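Local coordinates for foldase protein PrsA (Streptococcus pneumoniae, PDB 5TVL) that assists the folding of secreted proteins outside the cell membrane and probably catalyses cis-trans isomerisation of peptidyl-prolyl bonds, at the interface of chains A and B and the interface of chains A and C. Residues are numbered along the deposited sequence; one frame, centred on the assembly and turned at random. Chains: chain A/B/C, Foldase protein PrsA.

Contact 1: the interface of chains A and B. Residues chain A 31, 258-261, 269; chain B 4-5.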
# COMPACT_ATOMS: atom_id res chain seq x y z
N LEU A 31 -0.41 -20.52 18.81
CA LEU A 31 0.17 -20.20 20.13
C LEU A 31 0.73 -18.78 20.15
O LEU A 31 0.62 -18.08 21.16
CB LEU A 31 1.27 -21.18 20.52
CG LEU A 31 1.76 -21.06 21.97
CD1 LEU A 31 0.72 -21.59 22.95
CD2 LEU A 31 3.08 -21.80 22.15
N ILE A 258 8.34 -12.92 28.24
CA ILE A 258 7.74 -14.20 27.89
C ILE A 258 8.80 -15.30 27.92
O ILE A 258 9.84 -15.17 27.27
CB ILE A 258 7.07 -14.14 26.50
CG1 ILE A 258 5.96 -13.08 26.49
CG2 ILE A 258 6.49 -15.50 26.12
CD1 ILE A 258 5.55 -12.64 25.11
N LYS A 259 8.54 -16.36 28.69
CA LYS A 259 9.40 -17.56 28.71
C LYS A 259 8.70 -18.68 27.95
O LYS A 259 7.66 -19.19 28.40
CB LYS A 259 9.70 -17.99 30.14
CG LYS A 259 10.56 -17.00 30.91
CD LYS A 259 10.94 -17.51 32.29
CE LYS A 259 11.78 -16.49 33.04
NZ LYS A 259 12.26 -17.00 34.35
N VAL A 260 9.25 -19.06 26.80
CA VAL A 260 8.72 -20.15 25.99
C VAL A 260 9.20 -21.47 26.60
O VAL A 260 10.39 -21.79 26.52
CB VAL A 260 9.15 -20.03 24.50
CG1 VAL A 260 8.59 -21.19 23.68
CG2 VAL A 260 8.73 -18.69 23.92
N LYS A 261 8.28 -22.21 27.21
CA LYS A 261 8.62 -23.44 27.94
C LYS A 261 8.98 -24.58 26.99
O LYS A 261 10.04 -25.20 27.14
CB LYS A 261 7.46 -23.88 28.84
CG LYS A 261 7.04 -22.87 29.91
CD LYS A 261 8.01 -22.81 31.07
CE LYS A 261 7.46 -21.96 32.21
NZ LYS A 261 8.43 -21.79 33.32
N PHE A 269 8.82 -17.52 17.94
CA PHE A 269 8.98 -16.36 18.83
C PHE A 269 10.29 -15.58 18.61
O PHE A 269 10.41 -14.47 19.12
CB PHE A 269 8.88 -16.78 20.31
CG PHE A 269 7.47 -16.99 20.78
CD1 PHE A 269 6.72 -15.92 21.27
CD2 PHE A 269 6.89 -18.26 20.76
CE1 PHE A 269 5.42 -16.11 21.71
CE2 PHE A 269 5.59 -18.45 21.20
CZ PHE A 269 4.85 -17.38 21.68
N LEU B 4 2.80 -23.98 28.41
CA LEU B 4 3.55 -23.74 27.18
C LEU B 4 4.25 -22.39 27.20
O LEU B 4 5.43 -22.30 26.86
CB LEU B 4 2.63 -23.81 25.96
CG LEU B 4 1.79 -25.07 25.74
CD1 LEU B 4 1.17 -25.05 24.35
CD2 LEU B 4 2.61 -26.34 25.94
N ILE B 5 3.51 -21.35 27.58
CA ILE B 5 4.00 -19.97 27.63
C ILE B 5 3.67 -19.36 28.99
O ILE B 5 2.57 -19.54 29.50
CB ILE B 5 3.35 -19.10 26.52
CG1 ILE B 5 3.58 -19.70 25.12
CG2 ILE B 5 3.88 -17.67 26.57
CD1 ILE B 5 5.02 -19.72 24.65

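Contact 2: the interface of chains A and C. Residues chain A 64, 67, 70; chain C 183, 187, 193-194, 196.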
# COMPACT_ATOMS: atom_id res chain seq x y z
N TYR A 64 -20.44 -11.47 4.23
CA TYR A 64 -20.41 -12.88 3.84
C TYR A 64 -21.81 -13.50 3.70
O TYR A 64 -22.07 -14.27 2.77
CB TYR A 64 -19.53 -13.68 4.81
CG TYR A 64 -18.06 -13.36 4.63
CD1 TYR A 64 -17.35 -13.84 3.52
CD2 TYR A 64 -17.37 -12.58 5.55
CE1 TYR A 64 -16.01 -13.56 3.35
CE2 TYR A 64 -16.02 -12.29 5.39
CZ TYR A 64 -15.35 -12.78 4.29
OH TYR A 64 -14.01 -12.48 4.11
N ASN A 67 -22.51 -17.51 3.71
CA ASN A 67 -21.12 -18.00 3.57
C ASN A 67 -20.30 -17.91 4.86
O ASN A 67 -19.28 -18.58 4.97
CB ASN A 67 -20.36 -17.20 2.49
CG ASN A 67 -20.84 -17.50 1.09
OD1 ASN A 67 -21.61 -16.73 0.50
ND2 ASN A 67 -20.38 -18.61 0.52
N ARG A 70 -19.27 -21.05 7.02
CA ARG A 70 -18.39 -21.80 6.11
C ARG A 70 -17.00 -21.16 5.97
O ARG A 70 -15.98 -21.87 5.97
CB ARG A 70 -19.09 -21.93 4.75
CG ARG A 70 -18.48 -22.91 3.77
CD ARG A 70 -19.48 -23.36 2.70
NE ARG A 70 -20.34 -22.28 2.18
CZ ARG A 70 -21.62 -22.06 2.52
NH1 ARG A 70 -22.26 -22.81 3.42
NH2 ARG A 70 -22.28 -21.04 1.96
N ALA C 183 -14.73 -16.46 0.36
CA ALA C 183 -16.00 -17.15 0.10
C ALA C 183 -15.84 -18.27 -0.93
O ALA C 183 -16.42 -19.33 -0.78
CB ALA C 183 -17.07 -16.17 -0.36
N LEU C 187 -16.13 -22.72 -0.65
CA LEU C 187 -17.15 -23.47 -1.40
C LEU C 187 -16.69 -24.88 -1.76
O LEU C 187 -15.49 -25.17 -1.77
CB LEU C 187 -17.55 -22.73 -2.70
CG LEU C 187 -18.37 -21.44 -2.59
CD1 LEU C 187 -18.39 -20.73 -3.94
CD2 LEU C 187 -19.79 -21.70 -2.10
N SER C 193 -22.25 -19.49 -4.10
CA SER C 193 -22.23 -18.71 -2.86
C SER C 193 -23.50 -17.90 -2.66
O SER C 193 -24.28 -17.70 -3.59
CB SER C 193 -21.03 -17.76 -2.84
OG SER C 193 -21.23 -16.65 -3.70
N ASP C 194 -23.68 -17.41 -1.44
CA ASP C 194 -24.65 -16.35 -1.16
C ASP C 194 -24.10 -15.04 -1.75
O ASP C 194 -22.96 -14.99 -2.23
CB ASP C 194 -24.86 -16.23 0.37
CG ASP C 194 -26.16 -15.54 0.76
OD1 ASP C 194 -26.95 -15.13 -0.13
OD2 ASP C 194 -26.40 -15.40 1.98
N ILE C 196 -22.12 -11.96 -1.77
CA ILE C 196 -20.98 -11.39 -1.03
C ILE C 196 -20.88 -9.90 -1.33
O ILE C 196 -20.93 -9.50 -2.49
CB ILE C 196 -19.64 -12.09 -1.39
CG1 ILE C 196 -19.63 -13.54 -0.88
CG2 ILE C 196 -18.44 -11.33 -0.82
CD1 ILE C 196 -19.65 -14.57 -1.99

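Contact 3: the interface of chains A and B. Residues chain A 18, 31, 265; chain B 4-5, 12, 17.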
# COMPACT_ATOMS: atom_id res chain seq x y z
N TYR A 18 -1.24 -33.25 20.95
CA TYR A 18 -0.42 -32.06 21.20
C TYR A 18 1.04 -32.29 20.80
O TYR A 18 1.62 -31.49 20.07
CB TYR A 18 -0.49 -31.59 22.66
CG TYR A 18 0.65 -30.64 22.98
CD1 TYR A 18 0.72 -29.38 22.38
CD2 TYR A 18 1.71 -31.03 23.80
CE1 TYR A 18 1.78 -28.52 22.63
CE2 TYR A 18 2.77 -30.18 24.06
CZ TYR A 18 2.80 -28.93 23.48
OH TYR A 18 3.85 -28.09 23.72
N LEU A 31 -0.41 -20.52 18.81
CA LEU A 31 0.17 -20.20 20.13
C LEU A 31 0.73 -18.78 20.15
O LEU A 31 0.62 -18.08 21.16
CB LEU A 31 1.27 -21.18 20.52
CG LEU A 31 1.76 -21.06 21.97
CD1 LEU A 31 0.72 -21.59 22.95
CD2 LEU A 31 3.08 -21.80 22.15
N PHE A 265 8.14 -24.35 19.96
CA PHE A 265 7.68 -23.00 19.60
C PHE A 265 8.76 -21.91 19.62
O PHE A 265 8.48 -20.77 19.25
CB PHE A 265 6.51 -22.59 20.50
CG PHE A 265 5.37 -23.56 20.49
CD1 PHE A 265 4.42 -23.53 19.47
CD2 PHE A 265 5.26 -24.52 21.48
CE1 PHE A 265 3.37 -24.44 19.46
CE2 PHE A 265 4.21 -25.43 21.47
CZ PHE A 265 3.26 -25.40 20.46
N LEU B 4 2.80 -23.98 28.41
CA LEU B 4 3.55 -23.74 27.18
C LEU B 4 4.25 -22.39 27.20
O LEU B 4 5.43 -22.30 26.86
CB LEU B 4 2.63 -23.81 25.96
CG LEU B 4 1.79 -25.07 25.74
CD1 LEU B 4 1.17 -25.05 24.35
CD2 LEU B 4 2.61 -26.34 25.94
N ILE B 5 3.51 -21.35 27.58
CA ILE B 5 4.00 -19.97 27.63
C ILE B 5 3.67 -19.36 28.99
O ILE B 5 2.57 -19.54 29.50
CB ILE B 5 3.35 -19.10 26.52
CG1 ILE B 5 3.58 -19.70 25.12
CG2 ILE B 5 3.88 -17.67 26.57
CD1 ILE B 5 5.02 -19.72 24.65
N ILE B 12 -0.20 -19.54 29.35
CA ILE B 12 -0.97 -20.33 28.38
C ILE B 12 -0.60 -21.79 28.60
O ILE B 12 0.58 -22.15 28.55
CB ILE B 12 -0.66 -19.93 26.91
CG1 ILE B 12 -1.00 -18.45 26.69
CG2 ILE B 12 -1.45 -20.80 25.94
CD1 ILE B 12 -0.54 -17.90 25.36
N PHE B 17 -4.13 -24.21 24.70
CA PHE B 17 -3.62 -24.31 23.35
C PHE B 17 -4.40 -25.32 22.50
O PHE B 17 -4.73 -25.04 21.35
CB PHE B 17 -2.12 -24.66 23.36
CG PHE B 17 -1.54 -24.85 22.00
CD1 PHE B 17 -1.56 -23.81 21.08
CD2 PHE B 17 -0.97 -26.06 21.62
CE1 PHE B 17 -1.04 -23.97 19.81
CE2 PHE B 17 -0.43 -26.23 20.35
CZ PHE B 17 -0.47 -25.18 19.45

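Contact 1: the interface of chains A and B
A:Val260 and B:Ile5 pair as an antiparallel beta bridge, with the backbone N of A:Lys261 donating to the carbonyl O of B:Leu4 at 2.9 Å and an angle of 152° at the hydrogen. Around this short pairing B:Ile5 is the plug: it buries 56 Å², and its CG2 branch and its ethyl branch (CG1, CD1) meet different residues of chain A. CG2, set anti to the backbone N by chi1 -56°, meets CG2 of A:Ile258 at 3.4 Å, the two side chains crossing obliquely. The ethyl branch diverges from it. Its CG1 lies 3.7 Å from CD2 of A:Leu31, these side chains approaching tip to tip, while its terminal CD1 ends 3.7 Å from CE2 of A:Phe269. The valine methyl A:Val260 CG2 lies alongside, 3.9 Å from the same CD1, since the bridged residues send their side chains the same way. It also rests 3.6 Å above the A:Phe269 ring, toward the rim, and so buttresses that wall from within chain A. B:Leu4 adds its CD1, 3.8 Å from A:Leu31 CD1. The A:Lys261 side chain gives aliphatic cover beside the B:Leu4 carbonyl through CB and CG. In the fold, the start of strand 5-7 of chain B lies against the C-terminal strand 259-260 of chain A, walled by helices 25-44 and 266-270.

Contact 2: the interface of chains A and C
The side-chain amide of A:Asn67 is the flat group at the centre, and chain C surrounds it: C:Ala183 CB stands over one face, 4.2 Å from ND2, and C:Ile196 CD1 lies on that same side, nearer the oxygen, at 3.8 Å from OD1. The backbone N and CB of C:Asp194 are displaced toward the opposite side. Beyond the outer end of the amide is the methylene of C:Ser193, whose CB is 3.5 Å from A:Asn67 ND2, and past the nitrogen comes the methyl C:Leu187 CD2 at 4.1 Å. A:Asn67 hides 55 Å² in this pocket, far more than its neighbours. Its chi1 of -71° puts CG anti to the carbonyl carbon and lets the amide project from the 3-10 helix 65-67 into chain C. The polar link is modest: C:Asp194 N donates to A:Asn67 OD1 at 2.9 Å, but the angle of 128° at the hydrogen makes it a weak, bent bond. The C:Asp194 carboxylate is turned 35° from the amide plane and does not join it. Nor does it pair with A:Arg70, whose NH2 remains 7.0 Å from C:Asp194 OD2; any attraction there would probably be long-range. The chain C surface belongs to the parvulin-type isomerase domain. Within it, the hydroxyl OG of C:Ser193 donates to the carbonyl O of C:Asp194 at 2.8 Å, which probably steadies the loop that presents the backbone N of C:Asp194.

Contact 3: the interface of chains A and B
B:Phe17 packs against A:Phe265 and A:Leu31 on one face of its ring and A:Tyr18 at its rim, and this is the tight part of the contact. A:Phe265 points its CZ edge at that face, an edge-to-face pair with centroids 5.3 Å apart and planes at 83°. A:Leu31 comes across at about a right angle, its CB 3.7 Å from B:Phe17 CE1. A:Tyr18 meets the ring rim to rim, its CD1 3.8 Å from B:Phe17 CD2. Chi1 of 177° swings the B:Phe17 ring away from its own backbone N and out among these partners. B:Leu4 packs as closely, its CD2 3.6 Å from A:Tyr18 CZ, the two side chains coming from opposite directions. A:Leu31 CD2 lies over the centre of one face of the A:Phe265 ring, 3.3 Å above its plane, while the CZ edge of that ring meets B:Phe17. The periphery is looser. B:Ile12 loses only 5 Å² and touches A:Leu31 CD1 through CG2 at 3.8 Å, and B:Ile5 hides just 11 Å² here. Helix 14-21 thus contributes from both chains, one through A:Tyr18 and the other through B:Phe17, against helix 25-44 and the 3-10 helix 263-265 of chain A.

Contacts 1 and 3 are neighbouring parts of one two-fold interface, their C-alpha centres about 6 Å apart; they share A:Leu31, B:Leu4 and B:Ile5. Contact 1 supplies the strand pairing and contact 3 the aromatic packing, so the N-terminal segment of chain B is held by both the helix 25-44 and the C-terminal region of chain A. Contact 2 lies about 36 Å from contact 1 and 32 Å from contact 3; it belongs to a second two-fold interface and joins chain A to the isomerase domain of another copy. The deposited assembly has four copies; the structure alone does not show whether either interface forms in the cell.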